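Local coordinates for Ser-thr phosphatase MSPP (PDB 2JFR), which probably acts as a metal-dependent protein serine/threonine phosphatase of the PPM (PP2C) family in Mycobacterium smegmatis, at residues Y32-G37 with N225-V230; P114-R119 with R180-S185; A9-Q14 with V208-L213. All coordinates share one frame; numbering follows the deposited sequence. Where two conformers were deposited one is given.

Contact 1 (Y32-G37 with N225-V230); sequences YAVADG and NTTVVV. With MG (magnesium ion), chain B; MN (manganese (II) ion), chain C.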
loop_
_atom_site.group_PDB
_atom_site.type_symbol
_atom_site.label_atom_id
_atom_site.label_comp_id
_atom_site.label_asym_id
_atom_site.label_seq_id
_atom_site.Cartn_x
_atom_site.Cartn_y
_atom_site.Cartn_z
ATOM N N TYR A 32 -0.032 -9.153 3.497
ATOM C CA TYR A 32 -0.219 -7.798 4.017
ATOM C C TYR A 32 -0.601 -6.922 2.863
ATOM O O TYR A 32 -0.040 -7.022 1.787
ATOM C CB TYR A 32 1.067 -7.293 4.671
ATOM C CG TYR A 32 1.470 -8.192 5.820
ATOM C CD1 TYR A 32 0.946 -7.989 7.077
ATOM C CD2 TYR A 32 2.295 -9.279 5.633
ATOM C CE1 TYR A 32 1.261 -8.803 8.133
ATOM C CE2 TYR A 32 2.589 -10.136 6.712
ATOM C CZ TYR A 32 2.057 -9.866 7.919
ATOM O OH TYR A 32 2.364 -10.738 8.968
ATOM N N ALA A 33 -1.536 -5.974 3.071
ATOM C CA ALA A 33 -1.909 -5.131 1.953
ATOM C C ALA A 33 -2.535 -3.831 2.438
ATOM O O ALA A 33 -3.140 -3.768 3.517
ATOM C CB ALA A 33 -2.895 -5.846 1.018
ATOM N N VAL A 34 -2.431 -2.839 1.582
ATOM C CA VAL A 34 -3.184 -1.589 1.675
ATOM C C VAL A 34 -3.870 -1.346 0.351
ATOM O O VAL A 34 -3.293 -1.555 -0.708
ATOM C CB VAL A 34 -2.265 -0.409 2.044
ATOM C CG1 VAL A 34 -2.992 0.936 1.971
ATOM C CG2 VAL A 34 -1.636 -0.620 3.403
ATOM N N ALA A 35 -5.100 -0.840 0.450
ATOM C CA ALA A 35 -5.875 -0.424 -0.724
ATOM C C ALA A 35 -6.438 0.965 -0.440
ATOM O O ALA A 35 -7.124 1.155 0.555
ATOM C CB ALA A 35 -6.990 -1.414 -1.006
ATOM N N ASP A 36 -6.135 1.906 -1.311
ATOM C CA ASP A 36 -6.620 3.283 -1.171
ATOM C C ASP A 36 -7.685 3.517 -2.229
ATOM O O ASP A 36 -7.395 3.656 -3.420
ATOM C CB ASP A 36 -5.452 4.261 -1.362
ATOM C CG ASP A 36 -5.874 5.719 -1.291
ATOM O OD1 ASP A 36 -7.103 5.955 -1.317
ATOM O OD2 ASP A 36 -4.971 6.569 -1.212
ATOM N N GLY A 37 -8.935 3.519 -1.787
ATOM C CA GLY A 37 -10.046 3.751 -2.691
ATOM C C GLY A 37 -10.189 5.204 -3.056
ATOM O O GLY A 37 -9.814 6.100 -2.320
ATOM N N ASN A 225 -6.951 10.374 4.180
ATOM C CA ASN A 225 -6.854 9.149 4.945
ATOM C C ASN A 225 -5.413 8.635 4.941
ATOM O O ASN A 225 -4.762 8.718 3.898
ATOM C CB ASN A 225 -7.725 8.084 4.275
ATOM C CG ASN A 225 -9.143 8.469 3.946
ATOM O OD1 ASN A 225 -9.684 7.986 2.946
ATOM N ND2 ASN A 225 -9.801 9.284 4.742
ATOM N N THR A 226 -4.956 8.129 6.071
ATOM C CA THR A 226 -3.637 7.497 6.156
ATOM C C THR A 226 -3.785 6.123 6.736
ATOM O O THR A 226 -4.389 5.963 7.802
ATOM C CB THR A 226 -2.676 8.368 7.032
ATOM O OG1 THR A 226 -2.511 9.634 6.404
ATOM C CG2 THR A 226 -1.315 7.705 7.145
ATOM N N THR A 227 -3.206 5.146 6.084
ATOM C CA THR A 227 -3.244 3.748 6.519
ATOM C C THR A 227 -1.868 3.176 6.369
ATOM O O THR A 227 -1.228 3.364 5.340
ATOM C CB THR A 227 -4.274 2.994 5.685
ATOM O OG1 THR A 227 -5.530 3.638 5.856
ATOM C CG2 THR A 227 -4.412 1.531 6.094
ATOM N N VAL A 228 -1.421 2.455 7.382
ATOM C CA VAL A 228 -0.082 1.903 7.443
ATOM C C VAL A 228 -0.131 0.464 7.946
ATOM O O VAL A 228 -0.898 0.109 8.846
ATOM C CB VAL A 228 0.832 2.776 8.307
ATOM C CG1 VAL A 228 1.089 4.110 7.663
ATOM C CG2 VAL A 228 0.299 2.955 9.730
ATOM N N VAL A 229 0.751 -0.349 7.364
ATOM C CA VAL A 229 0.972 -1.727 7.781
ATOM C C VAL A 229 2.480 -1.877 7.940
ATOM O O VAL A 229 3.243 -1.620 7.003
ATOM C CB VAL A 229 0.451 -2.710 6.752
ATOM C CG1 VAL A 229 0.756 -4.150 7.181
ATOM C CG2 VAL A 229 -1.038 -2.519 6.522
ATOM N N VAL A 230 2.911 -2.289 9.149
ATOM C CA VAL A 230 4.315 -2.480 9.476
ATOM C C VAL A 230 4.555 -3.934 9.696
ATOM O O VAL A 230 3.795 -4.594 10.432
ATOM C CB VAL A 230 4.685 -1.617 10.708
ATOM C CG1 VAL A 230 6.009 -2.024 11.319
ATOM C CG2 VAL A 230 4.747 -0.176 10.334
HETATM MG MG MG B . -8.537 7.346 -1.267
HETATM MN MN MN C . -5.064 8.558 -0.545
HETATM O O HOH W 1 -8.800 6.654 0.669
HETATM O O HOH W 2 -7.258 8.874 -0.542
HETATM O O HOH W 3 -10.215 8.533 -1.042
HETATM O O HOH W 4 -7.967 8.154 -3.058
HETATM O O HOH W 5 -5.235 9.332 -2.440
#
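V229 meets Y32 and V34 across the interior of the β-sandwich at the core of the PPM phosphatase fold, where strands 31-38 and 226-233 belong to two different antiparallel sheets laid face to face. The strand segments run at 169° to each other. That they pack sheet on sheet follows from axes no closer than 7.4 Å, the absence of hydrogen bonds between them, and backbone pairing within separate sheets, Y32 with V95 and V229 with I183. The side chain of V229 shows how the gap is filled. Its CB is directed at the opposite sheet, and the two methyls part there. CG1, anti to the backbone N (chi1 177°), reaches the ring of Y32, with 3.8 Å to CD1 of Y32; the valine stands roughly perpendicular to the tyrosine side chain. CG2 turns to the other neighbour and lies 3.7 Å from CG2 of V34, the two valines passing one another and pointing opposite ways. The same CG2 of V229 also sits 3.9 Å from the carbonyl O of A33. Further along, T227 faces the opposite sheet as well, but its OG1 is held by D23 and T12.

Beyond this apolar interior, strand 31-38 ends at the metal site. D36 splits its carboxylate: OD1 binds magnesium at 2.0 Å, and OD2 binds manganese at 2.1 Å together with D186 and D224. The carbonyl O of G37 is another magnesium ligand, and one magnesium-bound water donates to OD1 of N225. Another water bridges the metals, its oxygen 2.1 Å from magnesium and 2.2 Å from manganese.

Contact 2 (P114-R119 with R180-S185); sequences PLYRIR and RLLISS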
loop_
_atom_site.group_PDB
_atom_site.type_symbol
_atom_site.label_atom_id
_atom_site.label_comp_id
_atom_site.label_asym_id
_atom_site.label_seq_id
_atom_site.Cartn_x
_atom_site.Cartn_y
_atom_site.Cartn_z
ATOM N N PRO A 114 2.630 3.179 -1.364
ATOM C CA PRO A 114 3.961 2.566 -1.520
ATOM C C PRO A 114 4.301 1.526 -0.500
ATOM O O PRO A 114 3.814 1.478 0.639
ATOM C CB PRO A 114 4.923 3.736 -1.437
ATOM C CG PRO A 114 4.071 4.960 -1.653
ATOM C CD PRO A 114 2.765 4.582 -0.977
ATOM N N LEU A 115 5.263 0.680 -0.914
ATOM C CA LEU A 115 6.028 -0.168 -0.019
ATOM C C LEU A 115 7.386 0.489 0.233
ATOM O O LEU A 115 8.065 0.881 -0.703
ATOM C CB LEU A 115 6.246 -1.526 -0.652
ATOM C CG LEU A 115 7.210 -2.471 0.077
ATOM C CD1 LEU A 115 6.663 -2.856 1.419
ATOM C CD2 LEU A 115 7.514 -3.684 -0.787
ATOM N N TYR A 116 7.765 0.524 1.500
ATOM C CA TYR A 116 9.057 1.008 1.947
ATOM C C TYR A 116 9.791 -0.073 2.694
ATOM O O TYR A 116 9.163 -0.900 3.385
ATOM C CB TYR A 116 8.935 2.206 2.896
ATOM C CG TYR A 116 8.056 3.320 2.440
ATOM C CD1 TYR A 116 8.549 4.436 1.797
ATOM C CD2 TYR A 116 6.658 3.253 2.627
ATOM C CE1 TYR A 116 7.681 5.467 1.390
ATOM C CE2 TYR A 116 5.813 4.250 2.250
ATOM C CZ TYR A 116 6.322 5.348 1.622
ATOM O OH TYR A 116 5.446 6.344 1.220
ATOM N N ARG A 117 11.111 -0.023 2.626
ATOM C CA ARG A 117 11.967 -0.816 3.524
ATOM C C ARG A 117 12.665 0.143 4.447
ATOM O O ARG A 117 13.183 1.155 4.030
ATOM C CB ARG A 117 12.992 -1.599 2.755
ATOM C CG ARG A 117 13.849 -2.516 3.644
ATOM C CD ARG A 117 14.942 -3.235 2.873
ATOM N NE ARG A 117 15.816 -2.226 2.313
ATOM C CZ ARG A 117 16.432 -2.283 1.164
ATOM N NH1 ARG A 117 16.412 -3.402 0.478
ATOM N NH2 ARG A 117 17.118 -1.240 0.769
ATOM N N ILE A 118 12.678 -0.248 5.727
ATOM C CA ILE A 118 13.352 0.479 6.785
ATOM C C ILE A 118 14.494 -0.391 7.236
ATOM O O ILE A 118 14.290 -1.495 7.737
ATOM C CB ILE A 118 12.300 0.814 7.856
ATOM C CG1 ILE A 118 11.191 1.620 7.208
ATOM C CG2 ILE A 118 12.871 1.531 9.075
ATOM C CD1 ILE A 118 9.846 1.580 7.872
ATOM N N ARG A 119 15.729 0.090 7.012
ATOM C CA ARG A 119 16.932 -0.665 7.272
ATOM C C ARG A 119 17.994 0.292 7.783
ATOM O O ARG A 119 18.264 1.300 7.113
ATOM C CB ARG A 119 17.412 -1.408 5.999
ATOM C CG ARG A 119 18.728 -2.080 6.088
ATOM C CD ARG A 119 19.198 -2.548 4.671
ATOM N NE ARG A 119 18.458 -3.755 4.485
ATOM C CZ ARG A 119 18.626 -4.495 3.380
ATOM N NH1 ARG A 119 19.444 -4.058 2.420
ATOM N NH2 ARG A 119 17.968 -5.620 3.348
ATOM N N ARG A 180 12.456 -3.806 8.476
ATOM C CA ARG A 180 11.078 -3.509 8.656
ATOM C C ARG A 180 10.496 -3.128 7.297
ATOM O O ARG A 180 11.122 -2.360 6.567
ATOM C CB ARG A 180 10.867 -2.396 9.675
ATOM C CG ARG A 180 9.466 -1.869 9.775
ATOM C CD ARG A 180 9.334 -0.866 10.906
ATOM N NE ARG A 180 9.279 -1.590 12.180
ATOM C CZ ARG A 180 9.223 -0.996 13.350
ATOM N NH1 ARG A 180 9.234 0.327 13.435
ATOM N NH2 ARG A 180 9.170 -1.734 14.433
ATOM N N LEU A 181 9.317 -3.654 6.978
ATOM C CA LEU A 181 8.596 -3.226 5.792
ATOM C C LEU A 181 7.421 -2.370 6.237
ATOM O O LEU A 181 6.803 -2.634 7.262
ATOM C CB LEU A 181 8.091 -4.428 4.999
ATOM C CG LEU A 181 9.150 -5.388 4.535
ATOM C CD1 LEU A 181 8.510 -6.527 3.766
ATOM C CD2 LEU A 181 10.203 -4.704 3.652
ATOM N N LEU A 182 7.114 -1.368 5.437
ATOM C CA LEU A 182 5.969 -0.491 5.644
ATOM C C LEU A 182 5.208 -0.399 4.377
ATOM O O LEU A 182 5.780 -0.004 3.343
ATOM C CB LEU A 182 6.451 0.895 6.086
ATOM C CG LEU A 182 5.354 2.025 6.083
ATOM C CD1 LEU A 182 4.297 1.762 7.096
ATOM C CD2 LEU A 182 6.016 3.389 6.353
ATOM N N ILE A 183 3.918 -0.691 4.410
ATOM C CA ILE A 183 3.021 -0.395 3.316
ATOM C C ILE A 183 2.177 0.798 3.767
ATOM O O ILE A 183 1.643 0.765 4.882
ATOM C CB ILE A 183 2.108 -1.545 2.922
ATOM C CG1 ILE A 183 2.845 -2.877 2.804
ATOM C CG2 ILE A 183 1.392 -1.202 1.638
ATOM C CD1 ILE A 183 1.912 -4.054 2.627
ATOM N N SER A 184 2.021 1.823 2.954
ATOM C CA SER A 184 1.221 2.962 3.341
ATOM C C SER A 184 0.364 3.422 2.187
ATOM O O SER A 184 0.755 3.346 1.038
ATOM C CB SER A 184 2.135 4.071 3.773
ATOM O OG SER A 184 1.421 5.165 4.312
ATOM N N SER A 185 -0.796 4.000 2.525
ATOM C CA SER A 185 -1.466 4.836 1.550
ATOM C C SER A 185 -0.673 6.134 1.393
ATOM O O SER A 185 0.166 6.511 2.210
ATOM C CB SER A 185 -2.915 5.083 1.883
ATOM O OG SER A 185 -3.026 5.815 3.096
HETATM O O HOH W 6 2.748 7.729 1.524
#
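Y116 and L182 exchange two backbone hydrogen bonds, N of Y116 to O of L182 (2.8 Å) and N of L182 to O of Y116 (2.9 Å), forming an antiparallel hydrogen-bonded pair. I118 and R180 form the next such pair, and N of S184 donates to O of P114 at 2.9 Å, so five bonds, all with N-H...O angles of 160° or more, fix the register. In the non-hydrogen-bonded pairs L115-I183 and R117-L181 the CA atoms come closer. A water joins OH of Y116 to O of S185.

On the face carrying Y116, CG of the tyrosine lies beside its backbone N (chi1 -50°) and CG of L182 is anti to its own (chi1 169°). The two side chains extend the same way, CD2 of Y116 3.8 Å from CD2 of L182. On the reverse face CD1 of L115 touches CG1 of I183 at 4.1 Å.

This antiparallel pairing joins the middle strand of the sheet, 180-184, to 115-119, with 226-233 on the other side of 180-184 and 122-125 on the other side of 115-119. I183 faces Y32 and V34 of the opposing sheet, while the guanidinium of R180 pairs with D232 and reaches the carbonyls of A201, at the end of helix 194-201, and of S203, just beyond it.

Contact 3 (A9-Q14 with V208-L213); sequences ATATDQ and VAVRRL
Strand 9-13 and helix 208-213 run nearly parallel, at 17° with axes 7.2 Å apart at closest, and A11 and V210 make the nearest CA pair at 5.5 Å. No hydrogen bond spans the interface, which is small and rests almost wholly on V210. This one residue fits against three consecutive strand residues. Its CB lies 3.7 Å from CB of A11, and CB of A11 also approaches the carbonyl O of V210, at 3.6 Å. The two methyls each meet a carbonyl of the strand. CG1, anti to the carbonyl carbon (chi1 -66°), comes 3.6 Å from the carbonyl O of A9. CG2, between the backbone N and the carbonyl carbon, approaches O of T10 at 3.6 Å and CB of A9 at 3.8 Å. The short separation of the axes is consistent with the small alanine side chains at A9 and A11.

The contact lies away from the metal site and is plain helix-on-sheet packing, part of the outer helical layer of the PPM sandwich. Strand 5-13 is an outermost strand of its sheet, hydrogen-bonded to 226-233, and V210 also rests on V228 and V230 of that neighbour. Further along helix 206-219, V214 touches A11 and D13, while L213 packs on helix 194-201.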
loop_
_atom_site.group_PDB
_atom_site.type_symbol
_atom_site.label_atom_id
_atom_site.label_comp_id
_atom_site.label_asym_id
_atom_site.label_seq_id
_atom_site.Cartn_x
_atom_site.Cartn_y
_atom_site.Cartn_z
ATOM N N ALA A 9 1.754 -4.886 12.507
ATOM C CA ALA A 9 0.760 -3.996 13.074
ATOM C C ALA A 9 0.135 -3.177 11.952
ATOM O O ALA A 9 0.770 -2.941 10.938
ATOM C CB ALA A 9 1.356 -3.061 14.127
ATOM N N THR A 10 -1.071 -2.695 12.220
ATOM C CA THR A 10 -1.742 -1.828 11.250
ATOM C C THR A 10 -2.393 -0.665 11.982
ATOM O O THR A 10 -2.782 -0.775 13.154
ATOM C CB THR A 10 -2.809 -2.536 10.454
ATOM O OG1 THR A 10 -3.985 -2.809 11.216
ATOM C CG2 THR A 10 -2.319 -3.880 9.888
ATOM N N ALA A 11 -2.586 0.423 11.255
ATOM C CA ALA A 11 -3.393 1.542 11.759
ATOM C C ALA A 11 -4.005 2.242 10.553
ATOM O O ALA A 11 -3.412 2.298 9.475
ATOM C CB ALA A 11 -2.608 2.535 12.579
ATOM N N THR A 12 -5.164 2.823 10.786
ATOM C CA THR A 12 -5.789 3.630 9.767
ATOM C C THR A 12 -6.419 4.802 10.437
ATOM O O THR A 12 -6.958 4.736 11.534
ATOM C CB THR A 12 -6.802 2.744 8.976
ATOM O OG1 THR A 12 -7.335 3.468 7.816
ATOM C CG2 THR A 12 -8.026 2.310 9.801
ATOM N N ASP A 13 -6.426 5.927 9.755
ATOM C CA ASP A 13 -6.859 7.224 10.273
ATOM C C ASP A 13 -7.662 7.929 9.167
ATOM O O ASP A 13 -7.115 8.186 8.085
ATOM C CB ASP A 13 -5.711 8.115 10.697
ATOM C CG ASP A 13 -6.264 9.402 11.246
ATOM O OD1 ASP A 13 -7.433 9.365 11.737
ATOM O OD2 ASP A 13 -5.624 10.456 11.076
ATOM N N GLN A 14 -8.920 8.251 9.412
ATOM C CA GLN A 14 -9.686 8.993 8.442
ATOM C C GLN A 14 -9.120 10.383 8.219
ATOM O O GLN A 14 -9.138 10.900 7.085
ATOM C CB GLN A 14 -11.135 9.084 8.902
ATOM C CG GLN A 14 -12.051 9.795 7.947
ATOM C CD GLN A 14 -13.483 9.714 8.368
ATOM O OE1 GLN A 14 -13.913 8.883 9.152
ATOM N NE2 GLN A 14 -14.276 10.626 7.847
ATOM N N VAL A 208 3.436 0.791 18.304
ATOM C CA VAL A 208 3.693 2.195 18.506
ATOM C C VAL A 208 3.970 2.886 17.167
ATOM O O VAL A 208 3.488 3.979 16.904
ATOM C CB VAL A 208 4.847 2.380 19.504
ATOM C CG1 VAL A 208 5.232 3.849 19.577
ATOM C CG2 VAL A 208 4.364 1.867 20.868
ATOM N N ALA A 209 4.779 2.253 16.322
ATOM C CA ALA A 209 5.112 2.822 15.030
ATOM C C ALA A 209 3.861 3.178 14.250
ATOM O O ALA A 209 3.765 4.277 13.704
ATOM C CB ALA A 209 5.999 1.908 14.166
ATOM N N VAL A 210 2.904 2.277 14.144
ATOM C CA VAL A 210 1.733 2.559 13.316
ATOM C C VAL A 210 0.916 3.690 13.909
ATOM O O VAL A 210 0.390 4.533 13.154
ATOM C CB VAL A 210 0.885 1.337 13.006
ATOM C CG1 VAL A 210 1.639 0.333 12.139
ATOM C CG2 VAL A 210 0.327 0.636 14.261
ATOM N N ARG A 211 0.789 3.732 15.227
ATOM C CA ARG A 211 0.041 4.840 15.843
ATOM C C ARG A 211 0.770 6.148 15.629
ATOM O O ARG A 211 0.139 7.164 15.316
ATOM C CB ARG A 211 -0.148 4.529 17.308
ATOM C CG ARG A 211 -1.218 3.484 17.543
ATOM C CD ARG A 211 -1.297 3.126 19.016
ATOM N NE ARG A 211 -1.989 1.881 19.221
ATOM C CZ ARG A 211 -1.653 0.937 20.089
ATOM N NH1 ARG A 211 -0.602 0.998 20.901
ATOM N NH2 ARG A 211 -2.457 -0.106 20.093
ATOM N N ARG A 212 2.097 6.168 15.795
ATOM C CA ARG A 212 2.839 7.393 15.594
ATOM C C ARG A 212 2.786 7.846 14.141
ATOM O O ARG A 212 2.733 9.053 13.886
ATOM C CB ARG A 212 4.261 7.242 16.072
ATOM C CG ARG A 212 4.334 7.021 17.596
ATOM C CD ARG A 212 5.731 7.117 18.096
ATOM N NE ARG A 212 6.383 8.387 17.859
ATOM C CZ ARG A 212 7.702 8.454 17.582
ATOM N NH1 ARG A 212 8.577 7.456 17.460
ATOM N NH2 ARG A 212 8.096 9.649 17.411
ATOM N N LEU A 213 2.794 6.918 13.196
ATOM C CA LEU A 213 2.720 7.285 11.797
ATOM C C LEU A 213 1.443 8.027 11.459
ATOM O O LEU A 213 1.427 9.059 10.831
ATOM C CB LEU A 213 2.896 6.094 10.885
ATOM C CG LEU A 213 4.329 5.555 10.794
ATOM C CD1 LEU A 213 4.353 4.141 10.302
ATOM C CD2 LEU A 213 5.172 6.485 9.910
#

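From the N terminus, the chain lays down the edge strand with residues 9-14 and then 32-37 in the other sheet, leaving contacts 3 and 1 both open. Contact 2 closes first, when 180-185 returns to 114-119, and its loop falls within both larger ones. Contact 3 closes next at 208-213, and contact 1 last at 225-230, so these two cross. Strand 226-233 is the common element: its T227 and V229 carbonyls receive N of S185 and of I183, while O of T226 receives N of D13. Contact 2 thus pairs two strands within one sheet, contact 1 joins that sheet to the second, and contact 3 adds the helix on its outer face.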